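Local coordinates for glutathione S-transferase domain (Burkholderia graminis, PDB 4MF5), which probably transfers glutathione to electrophilic substrates, as a dimeric, glutathione-binding member of the glutathione S-transferase superfamily, at residues 159-164 against 216-221; 185-190 against 228-233; 42-47 against 66-71. All coordinates share one frame; numbering follows the deposited sequence. Where two conformers were deposited one is given.

Contact 1 (159-164 against 216-221)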
loop_
_atom_site.group_PDB
_atom_site.type_symbol
_atom_site.label_atom_id
_atom_site.label_comp_id
_atom_site.label_asym_id
_atom_site.label_seq_id
_atom_site.Cartn_x
_atom_site.Cartn_y
_atom_site.Cartn_z
ATOM N N HIS A 159 5.029 3.159 -21.769
ATOM C CA HIS A 159 5.567 2.298 -22.802
ATOM C C HIS A 159 4.496 1.804 -23.759
ATOM O O HIS A 159 4.668 1.907 -24.977
ATOM C CB HIS A 159 6.306 1.116 -22.195
ATOM C CG HIS A 159 6.872 0.183 -23.207
ATOM N ND1 HIS A 159 7.660 0.611 -24.249
ATOM C CD2 HIS A 159 6.757 -1.162 -23.335
ATOM C CE1 HIS A 159 8.024 -0.437 -24.961
ATOM N NE2 HIS A 159 7.494 -1.522 -24.425
ATOM N N LYS A 160 3.420 1.236 -23.233
ATOM C CA LYS A 160 2.418 0.565 -24.036
ATOM C C LYS A 160 1.249 1.440 -24.472
ATOM O O LYS A 160 0.839 1.388 -25.629
ATOM C CB LYS A 160 1.854 -0.631 -23.274
ATOM C CG LYS A 160 0.756 -1.335 -24.051
ATOM C CD LYS A 160 0.812 -2.829 -23.905
ATOM C CE LYS A 160 -0.163 -3.533 -24.858
ATOM N NZ LYS A 160 0.168 -4.987 -24.996
ATOM N N PHE A 161 0.695 2.220 -23.556
ATOM C CA PHE A 161 -0.572 2.917 -23.809
ATOM C C PHE A 161 -0.444 4.350 -24.294
ATOM O O PHE A 161 -1.283 4.805 -25.071
ATOM C CB PHE A 161 -1.453 2.877 -22.565
ATOM C CG PHE A 161 -1.953 1.512 -22.236
ATOM C CD1 PHE A 161 -3.076 0.996 -22.877
ATOM C CD2 PHE A 161 -1.289 0.719 -21.316
ATOM C CE1 PHE A 161 -3.532 -0.273 -22.586
ATOM C CE2 PHE A 161 -1.743 -0.554 -21.019
ATOM C CZ PHE A 161 -2.866 -1.049 -21.655
ATOM N N ALA A 162 0.573 5.073 -23.851
ATOM C CA ALA A 162 0.705 6.487 -24.203
ATOM C C ALA A 162 0.865 6.640 -25.710
ATOM O O ALA A 162 1.671 5.950 -26.341
ATOM C CB ALA A 162 1.889 7.086 -23.499
ATOM N N GLY A 163 0.096 7.552 -26.293
ATOM C CA GLY A 163 0.135 7.762 -27.736
ATOM C C GLY A 163 1.277 8.631 -28.209
ATOM O O GLY A 163 2.164 9.029 -27.440
ATOM N N LYS A 164 1.249 8.912 -29.508
ATOM C CA LYS A 164 2.300 9.656 -30.162
ATOM C C LYS A 164 2.380 11.081 -29.645
ATOM O O LYS A 164 3.394 11.763 -29.874
ATOM C CB LYS A 164 2.105 9.630 -31.691
ATOM C CG LYS A 164 2.307 8.241 -32.286
ATOM C CD LYS A 164 2.012 8.208 -33.772
ATOM C CE LYS A 164 2.201 6.813 -34.352
ATOM N NZ LYS A 164 1.984 6.781 -35.825
ATOM N N ILE A 216 6.291 -7.934 -17.871
ATOM C CA ILE A 216 7.020 -8.606 -18.954
ATOM C C ILE A 216 6.093 -9.305 -19.951
ATOM O O ILE A 216 6.556 -9.831 -20.973
ATOM C CB ILE A 216 8.075 -9.559 -18.388
ATOM C CG1 ILE A 216 7.461 -10.810 -17.785
ATOM C CG2 ILE A 216 8.966 -8.799 -17.411
ATOM C CD1 ILE A 216 8.474 -11.732 -17.156
ATOM N N GLY A 217 4.806 -9.317 -19.686
ATOM C CA GLY A 217 3.807 -9.926 -20.543
ATOM C C GLY A 217 3.032 -8.837 -21.242
ATOM O O GLY A 217 3.515 -8.246 -22.232
ATOM N N PHE A 218 1.851 -8.536 -20.727
ATOM C CA PHE A 218 0.932 -7.564 -21.305
ATOM C C PHE A 218 1.594 -6.228 -21.605
ATOM O O PHE A 218 1.367 -5.639 -22.662
ATOM C CB PHE A 218 -0.253 -7.379 -20.345
ATOM C CG PHE A 218 -1.321 -6.421 -20.807
ATOM C CD1 PHE A 218 -2.069 -6.681 -21.937
ATOM C CD2 PHE A 218 -1.612 -5.282 -20.060
ATOM C CE1 PHE A 218 -3.073 -5.802 -22.344
ATOM C CE2 PHE A 218 -2.605 -4.409 -20.456
ATOM C CZ PHE A 218 -3.336 -4.673 -21.600
ATOM N N TYR A 219 2.411 -5.728 -20.680
ATOM C CA TYR A 219 3.006 -4.414 -20.879
ATOM C C TYR A 219 4.176 -4.407 -21.842
ATOM O O TYR A 219 4.620 -3.328 -22.257
ATOM C CB TYR A 219 3.486 -3.827 -19.565
ATOM C CG TYR A 219 2.492 -3.299 -18.607
ATOM C CD1 TYR A 219 1.186 -3.040 -18.941
ATOM C CD2 TYR A 219 2.931 -2.939 -17.331
ATOM C CE1 TYR A 219 0.298 -2.483 -18.003
ATOM C CE2 TYR A 219 2.078 -2.388 -16.404
ATOM C CZ TYR A 219 0.758 -2.170 -16.744
ATOM O OH TYR A 219 -0.058 -1.612 -15.781
ATOM N N GLU A 220 4.710 -5.577 -22.172
ATOM C CA GLU A 220 5.798 -5.672 -23.155
ATOM C C GLU A 220 7.030 -4.862 -22.741
ATOM O O GLU A 220 7.747 -4.369 -23.603
ATOM C CB GLU A 220 5.337 -5.304 -24.567
ATOM C CG GLU A 220 4.187 -6.171 -25.038
ATOM C CD GLU A 220 3.761 -5.872 -26.457
ATOM O OE1 GLU A 220 4.634 -5.771 -27.334
ATOM O OE2 GLU A 220 2.549 -5.741 -26.691
ATOM N N ALA A 221 7.302 -4.804 -21.433
ATOM C CA ALA A 221 8.403 -4.010 -20.898
ATOM C C ALA A 221 9.616 -4.841 -20.511
ATOM O O ALA A 221 10.551 -4.322 -19.907
ATOM C CB ALA A 221 7.939 -3.142 -19.734
#
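K160 reaches across from the last turn of helix 131-161 to the type I beta turn G217-E220, and its ammonium group holds two oxygens there. NZ donates to the backbone O of F218 at 2.7 Å, lying in the plane of that carbonyl, and to the carboxylate of E220, where NZ and OE2 are 3.0 Å apart in a salt bridge. The carboxylate is met on its anti side. CG of K160 stands anti to the backbone N (chi1 178°), and a bend at chi2 carries the remaining chain over to the turn. On its way CE passes over one face of the F218 ring, and NZ lies 4.6 Å from the centroid of that ring, an off-centre cation-pi contact.

F161 and F218 form no regular stack: their planes are inclined at 54°, and CE2 of F218 comes in at the edge of the F161 ring, 3.6 Å from CZ. The F161 ring also touches Y219, with CE2 of F161 4.1 Å from CE1 of the tyrosine.

H159, the residue before K160, turns its ring edge to the backbone of the turn. NE2 makes a weak, bent bond of 3.0 Å to the O of E220, while CD2 lies close to the O of Y219. Y219 packs back on W211 and N214 of helix 203-216. The turn lies near the glutathione site, the Y219 side chain being about 8 Å from the bound glutathione. The arrangement, a helix end joined to an inter-helix turn, belongs to the all-helical C-terminal domain of the glutathione S-transferase fold.

Contact 2 (185-190 against 228-233)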
loop_
_atom_site.group_PDB
_atom_site.type_symbol
_atom_site.label_atom_id
_atom_site.label_comp_id
_atom_site.label_asym_id
_atom_site.label_seq_id
_atom_site.Cartn_x
_atom_site.Cartn_y
_atom_site.Cartn_z
ATOM N N VAL A 185 15.475 -4.906 -5.843
ATOM C CA VAL A 185 15.103 -5.162 -4.445
ATOM C C VAL A 185 14.547 -6.577 -4.316
ATOM O O VAL A 185 14.924 -7.339 -3.427
ATOM C CB VAL A 185 14.071 -4.128 -3.936
ATOM C CG1 VAL A 185 13.624 -4.476 -2.524
ATOM C CG2 VAL A 185 14.661 -2.723 -3.970
ATOM N N LEU A 186 13.630 -6.934 -5.193
ATOM C CA LEU A 186 13.070 -8.292 -5.181
ATOM C C LEU A 186 14.140 -9.343 -5.406
ATOM O O LEU A 186 14.142 -10.375 -4.738
ATOM C CB LEU A 186 11.982 -8.457 -6.229
ATOM C CG LEU A 186 10.660 -7.777 -5.952
ATOM C CD1 LEU A 186 9.740 -7.964 -7.151
ATOM C CD2 LEU A 186 9.991 -8.287 -4.702
ATOM N N GLU A 187 15.049 -9.080 -6.342
ATOM C CA GLU A 187 16.123 -10.017 -6.671
ATOM C C GLU A 187 17.004 -10.306 -5.464
ATOM O O GLU A 187 17.307 -11.466 -5.152
ATOM C CB GLU A 187 16.960 -9.461 -7.817
ATOM C CG GLU A 187 18.098 -10.341 -8.247
ATOM C CD GLU A 187 17.651 -11.645 -8.858
ATOM O OE1 GLU A 187 16.487 -11.745 -9.268
ATOM O OE2 GLU A 187 18.491 -12.574 -8.939
ATOM N N GLN A 188 17.450 -9.271 -4.790
ATOM C CA GLN A 188 18.265 -9.447 -3.597
ATOM C C GLN A 188 17.510 -10.132 -2.485
ATOM O O GLN A 188 18.075 -10.928 -1.775
ATOM C CB GLN A 188 18.847 -8.109 -3.133
ATOM C CG GLN A 188 19.806 -8.233 -1.988
ATOM C CD GLN A 188 20.985 -9.135 -2.371
ATOM O OE1 GLN A 188 21.690 -8.841 -3.346
ATOM N NE2 GLN A 188 21.136 -10.278 -1.680
ATOM N N ARG A 189 16.222 -9.835 -2.346
ATOM C CA ARG A 189 15.426 -10.476 -1.321
ATOM C C ARG A 189 15.271 -11.977 -1.574
ATOM O O ARG A 189 15.270 -12.799 -0.653
ATOM C CB ARG A 189 14.062 -9.797 -1.234
ATOM C CG ARG A 189 13.111 -10.447 -0.273
ATOM C CD ARG A 189 13.597 -10.376 1.130
ATOM N NE ARG A 189 12.707 -11.110 1.965
ATOM C CZ ARG A 189 12.841 -11.217 3.275
ATOM N NH1 ARG A 189 11.981 -11.977 3.939
ATOM N NH2 ARG A 189 13.798 -10.554 3.919
ATOM N N LEU A 190 15.114 -12.346 -2.839
ATOM C CA LEU A 190 14.894 -13.741 -3.210
ATOM C C LEU A 190 16.168 -14.558 -3.220
ATOM O O LEU A 190 16.093 -15.789 -3.301
ATOM C CB LEU A 190 14.193 -13.825 -4.560
ATOM C CG LEU A 190 12.728 -13.404 -4.522
ATOM C CD1 LEU A 190 12.245 -13.187 -5.954
ATOM C CD2 LEU A 190 11.849 -14.405 -3.808
ATOM N N GLN A 228 16.073 -10.711 -17.658
ATOM C CA GLN A 228 17.112 -11.728 -17.538
ATOM C C GLN A 228 18.207 -11.329 -16.536
ATOM O O GLN A 228 18.973 -12.189 -16.099
ATOM C CB GLN A 228 17.732 -12.057 -18.900
ATOM C CG GLN A 228 18.371 -10.869 -19.603
ATOM C CD GLN A 228 17.458 -10.070 -20.504
ATOM O OE1 GLN A 228 17.968 -9.285 -21.360
ATOM N NE2 GLN A 228 16.186 -10.206 -20.376
ATOM N N ASP A 229 18.277 -10.058 -16.151
ATOM C CA ASP A 229 19.238 -9.614 -15.175
ATOM C C ASP A 229 18.844 -9.999 -13.757
ATOM O O ASP A 229 19.614 -9.754 -12.823
ATOM C CB ASP A 229 19.408 -8.087 -15.224
ATOM C CG ASP A 229 20.109 -7.589 -16.460
ATOM O OD1 ASP A 229 20.655 -8.407 -17.207
ATOM O OD2 ASP A 229 20.118 -6.364 -16.678
ATOM N N PHE A 230 17.657 -10.591 -13.568
ATOM C CA PHE A 230 17.115 -10.877 -12.235
ATOM C C PHE A 230 16.778 -12.374 -12.173
ATOM O O PHE A 230 15.611 -12.766 -12.220
ATOM C CB PHE A 230 15.886 -9.995 -11.986
ATOM C CG PHE A 230 16.152 -8.538 -12.249
ATOM C CD1 PHE A 230 16.821 -7.750 -11.308
ATOM C CD2 PHE A 230 15.750 -7.944 -13.436
ATOM C CE1 PHE A 230 17.090 -6.412 -11.561
ATOM C CE2 PHE A 230 16.028 -6.600 -13.683
ATOM C CZ PHE A 230 16.679 -5.843 -12.738
ATOM N N PRO A 231 17.794 -13.231 -12.063
ATOM C CA PRO A 231 17.537 -14.677 -12.175
ATOM C C PRO A 231 16.666 -15.237 -11.040
ATOM O O PRO A 231 15.854 -16.135 -11.287
ATOM C CB PRO A 231 18.954 -15.283 -12.179
ATOM C CG PRO A 231 19.818 -14.233 -11.567
ATOM C CD PRO A 231 19.230 -12.930 -12.042
ATOM N N ASN A 232 16.837 -14.769 -9.813
ATOM C CA ASN A 232 15.951 -15.211 -8.750
ATOM C C ASN A 232 14.497 -14.827 -9.014
ATOM O O ASN A 232 13.581 -15.603 -8.762
ATOM C CB ASN A 232 16.369 -14.660 -7.392
ATOM C CG ASN A 232 17.619 -15.296 -6.867
ATOM O OD1 ASN A 232 17.621 -16.486 -6.506
ATOM N ND2 ASN A 232 18.644 -14.525 -6.748
ATOM N N VAL A 233 14.275 -13.609 -9.499
ATOM C CA VAL A 233 12.926 -13.190 -9.869
ATOM C C VAL A 233 12.399 -14.113 -10.968
ATOM O O VAL A 233 11.246 -14.542 -10.919
ATOM C CB VAL A 233 12.885 -11.719 -10.319
ATOM C CG1 VAL A 233 11.517 -11.360 -10.888
ATOM C CG2 VAL A 233 13.236 -10.789 -9.177
#
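E187 of helix 170-190 places its carboxylate at the N-terminus of helix 231-242, joining two helices of the all-helical C-terminal domain of the glutathione S-transferase fold. OE1 accepts the backbone N of V233 at 2.9 Å on its syn side, and OE2 accepts the backbone N of N232, also at 2.9 Å, through its syn lone pair. The chain bends at chi2 (66°), which swings the carboxylate onto the first turn of the helix, just beyond F230 at the N-cap position. A negative group here would probably be stabilised by the helix dipole.

Apolar contacts flank the carboxylate. CB of E187 lies at the edge of the F230 ring, and CB of L190 packs against CB of N232 at 3.7 Å. V233 turns CG2 toward CB of L186 and CD1 of L190, while outside the pair L190 meets F209 and V233 meets V212, both on helix 203-216.

The N232 amide is shared: ND2 also bonds E191, and OD1 bonds R235. Its bond to E187 is less regular, since ND2 reaches OE2 at 2.9 Å from above the carboxylate plane, 61° out of it.

Contact 3 (42-47 against 66-71)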
loop_
_atom_site.group_PDB
_atom_site.type_symbol
_atom_site.label_atom_id
_atom_site.label_comp_id
_atom_site.label_asym_id
_atom_site.label_seq_id
_atom_site.Cartn_x
_atom_site.Cartn_y
_atom_site.Cartn_z
ATOM N N ARG A 42 -21.791 -17.323 -0.718
ATOM C CA ARG A 42 -20.371 -17.283 -1.069
ATOM C C ARG A 42 -19.867 -15.850 -1.079
ATOM O O ARG A 42 -20.596 -14.928 -1.452
ATOM C CB ARG A 42 -20.134 -17.870 -2.476
ATOM C CG ARG A 42 -20.643 -19.292 -2.612
ATOM C CD ARG A 42 -20.459 -19.951 -3.985
ATOM N NE ARG A 42 -21.284 -21.174 -4.037
ATOM C CZ ARG A 42 -21.494 -21.951 -5.103
ATOM N NH1 ARG A 42 -20.955 -21.669 -6.263
ATOM N NH2 ARG A 42 -22.265 -23.029 -5.006
ATOM N N LEU A 43 -18.606 -15.674 -0.716
ATOM C CA LEU A 43 -17.926 -14.421 -0.928
ATOM C C LEU A 43 -18.147 -13.961 -2.370
ATOM O O LEU A 43 -17.978 -14.739 -3.336
ATOM C CB LEU A 43 -16.448 -14.607 -0.625
ATOM C CG LEU A 43 -15.577 -13.349 -0.745
ATOM C CD1 LEU A 43 -14.436 -13.378 0.269
ATOM C CD2 LEU A 43 -15.037 -13.175 -2.160
ATOM N N GLN A 44 -18.513 -12.686 -2.524
ATOM C CA GLN A 44 -18.768 -12.084 -3.822
ATOM C C GLN A 44 -17.521 -11.303 -4.227
ATOM O O GLN A 44 -17.036 -10.462 -3.473
ATOM C CB GLN A 44 -19.948 -11.128 -3.699
ATOM C CG GLN A 44 -21.233 -11.798 -3.191
ATOM C CD GLN A 44 -21.822 -12.729 -4.217
ATOM O OE1 GLN A 44 -22.136 -12.314 -5.338
ATOM N NE2 GLN A 44 -21.984 -13.997 -3.858
ATOM N N LEU A 45 -17.026 -11.574 -5.428
ATOM C CA LEU A 45 -15.843 -10.908 -5.977
ATOM C C LEU A 45 -16.259 -10.093 -7.188
ATOM O O LEU A 45 -16.818 -10.641 -8.131
ATOM C CB LEU A 45 -14.798 -11.945 -6.394
ATOM C CG LEU A 45 -13.589 -11.393 -7.136
ATOM C CD1 LEU A 45 -12.757 -10.473 -6.250
ATOM C CD2 LEU A 45 -12.738 -12.523 -7.691
ATOM N N TYR A 46 -15.945 -8.794 -7.171
ATOM C CA TYR A 46 -16.259 -7.877 -8.272
ATOM C C TYR A 46 -14.917 -7.451 -8.837
ATOM O O TYR A 46 -14.174 -6.702 -8.205
ATOM C CB TYR A 46 -17.095 -6.712 -7.761
ATOM C CG TYR A 46 -18.290 -7.149 -6.924
ATOM C CD1 TYR A 46 -19.520 -7.459 -7.495
ATOM C CD2 TYR A 46 -18.169 -7.243 -5.543
ATOM C CE1 TYR A 46 -20.587 -7.855 -6.705
ATOM C CE2 TYR A 46 -19.231 -7.643 -4.756
ATOM C CZ TYR A 46 -20.437 -7.948 -5.336
ATOM O OH TYR A 46 -21.469 -8.326 -4.512
ATOM N N SER A 47 -14.552 -8.007 -9.990
ATOM C CA SER A 47 -13.179 -7.898 -10.448
ATOM C C SER A 47 -13.051 -8.006 -11.956
ATOM O O SER A 47 -14.025 -8.178 -12.688
ATOM C CB SER A 47 -12.361 -8.974 -9.727
ATOM O OG SER A 47 -10.967 -8.743 -9.868
ATOM N N PRO A 66 -14.880 -20.736 -1.190
ATOM C CA PRO A 66 -15.841 -20.534 -2.278
ATOM C C PRO A 66 -16.038 -19.062 -2.590
ATOM O O PRO A 66 -16.043 -18.216 -1.690
ATOM C CB PRO A 66 -17.132 -21.151 -1.714
ATOM C CG PRO A 66 -16.644 -22.169 -0.708
ATOM C CD PRO A 66 -15.454 -21.518 -0.076
ATOM N N TYR A 67 -16.246 -18.763 -3.858
ATOM C CA TYR A 67 -16.544 -17.391 -4.229
ATOM C C TYR A 67 -17.370 -17.351 -5.485
ATOM O O TYR A 67 -17.384 -18.304 -6.278
ATOM C CB TYR A 67 -15.265 -16.567 -4.381
ATOM C CG TYR A 67 -14.378 -16.906 -5.558
ATOM C CD1 TYR A 67 -13.546 -18.021 -5.523
ATOM C CD2 TYR A 67 -14.345 -16.103 -6.688
ATOM C CE1 TYR A 67 -12.680 -18.316 -6.569
ATOM C CE2 TYR A 67 -13.498 -16.391 -7.747
ATOM C CZ TYR A 67 -12.671 -17.487 -7.685
ATOM O OH TYR A 67 -11.825 -17.724 -8.744
ATOM N N GLU A 68 -18.055 -16.232 -5.678
ATOM C CA GLU A 68 -18.858 -15.978 -6.853
ATOM C C GLU A 68 -18.264 -14.792 -7.586
ATOM O O GLU A 68 -18.340 -13.672 -7.090
ATOM C CB GLU A 68 -20.311 -15.683 -6.473
ATOM C CG GLU A 68 -21.203 -15.485 -7.686
ATOM C CD GLU A 68 -22.661 -15.277 -7.381
ATOM O OE1 GLU A 68 -23.055 -15.419 -6.213
ATOM O OE2 GLU A 68 -23.415 -14.957 -8.336
ATOM N N PRO A 69 -17.642 -15.017 -8.750
ATOM C CA PRO A 69 -17.002 -13.932 -9.474
ATOM C C PRO A 69 -18.007 -13.163 -10.324
ATOM O O PRO A 69 -18.938 -13.732 -10.883
ATOM C CB PRO A 69 -15.993 -14.653 -10.360
ATOM C CG PRO A 69 -16.611 -15.983 -10.611
ATOM C CD PRO A 69 -17.361 -16.335 -9.349
ATOM N N HIS A 70 -17.763 -11.872 -10.438
ATOM C CA HIS A 70 -18.564 -10.959 -11.243
ATOM C C HIS A 70 -17.619 -10.092 -12.045
ATOM O O HIS A 70 -16.739 -9.453 -11.470
ATOM C CB HIS A 70 -19.434 -10.082 -10.358
ATOM C CG HIS A 70 -20.382 -10.859 -9.508
ATOM N ND1 HIS A 70 -21.537 -11.439 -9.996
ATOM C CD2 HIS A 70 -20.333 -11.172 -8.194
ATOM C CE1 HIS A 70 -22.155 -12.072 -9.012
ATOM N NE2 HIS A 70 -21.443 -11.927 -7.909
ATOM N N LEU A 71 -17.813 -10.064 -13.360
ATOM C CA LEU A 71 -16.927 -9.350 -14.247
ATOM C C LEU A 71 -17.326 -7.876 -14.312
ATOM O O LEU A 71 -18.424 -7.517 -14.758
ATOM C CB LEU A 71 -17.000 -9.972 -15.640
ATOM C CG LEU A 71 -16.027 -9.388 -16.667
ATOM C CD1 LEU A 71 -14.604 -9.781 -16.358
ATOM C CD2 LEU A 71 -16.430 -9.832 -18.071
HETATM O O HOH W 1 -19.730 -19.375 -7.187
HETATM O O HOH W 2 -17.290 -17.952 0.705
#
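Strands 43-47 and 67-71 are the neighbouring parallel strands of a beta-alpha-beta unit, joined through helix 51-63, and Q44, E68 and H70 add a polar network on one face of the pair. The backbones run at 22° to each other. The O of L43 accepts the N of E68 and the N of L45 donates to the O of E68; the N of H70 bonds the O of L45 and the N of S47 bonds the O of H70. At the start of the pair, one water links the N of L43 to the O of P66, and another joins NH1 of R42 to the O of Y67.

On the face of Q44, Y46, E68 and H70, the Q44 amide uses both its ends. NE2 donates to OE1 of E68 at 3.0 Å, coming from above the carboxylate plane, and to the O of R42 at 2.9 Å, while OE1 accepts NE2 of H70 at 2.7 Å. The glutamine's bend at chi2 (-70°) carries its amide across toward strand 67-71, within reach of E68 and H70. NE2 meets two acceptors and OE1 a donor, and these three bonds set the amide's rotation. The E68 carboxylate is further held by the backbone N atoms of A38 and H39. Beside it the rings of Y46 and H70 lie nearly parallel but slid apart, CE1 of Y46 being 3.6 Å from CD2 of H70.

The other face carries L43, L45 and Y67. CD2 of L45 meets CE2 of Y67 at 3.9 Å; both side chains pack on helix 51-63, and Y67 OH bonds E61 and S252. With I96 of strand 95-98 against the leucines, this is the thioredoxin-like N-terminal domain of glutathione S-transferases, whose glutathione site lies beyond S47.

How the contacts relate
Contact 3 closes first along the chain, within the N-terminal thioredoxin-like domain, and the other two follow in the helical C-terminal domain. Contacts 1 and 2 interlace: their segments alternate, so that helices 131-161 and 170-190, consecutive in the chain, are joined in turn to the loop after helix 203-216 and to helix 231-242. Their centres are about 22 Å apart and their nearest atoms about 7 Å. Contact 3 lies about 29 Å from contact 1 and about 33 Å from contact 2, between centres, the latter across the chain's middle. Contacts 1 and 3 each have a side chain within about 8 Å of the bound glutathione, from different domains, whereas contact 2 lies away from it.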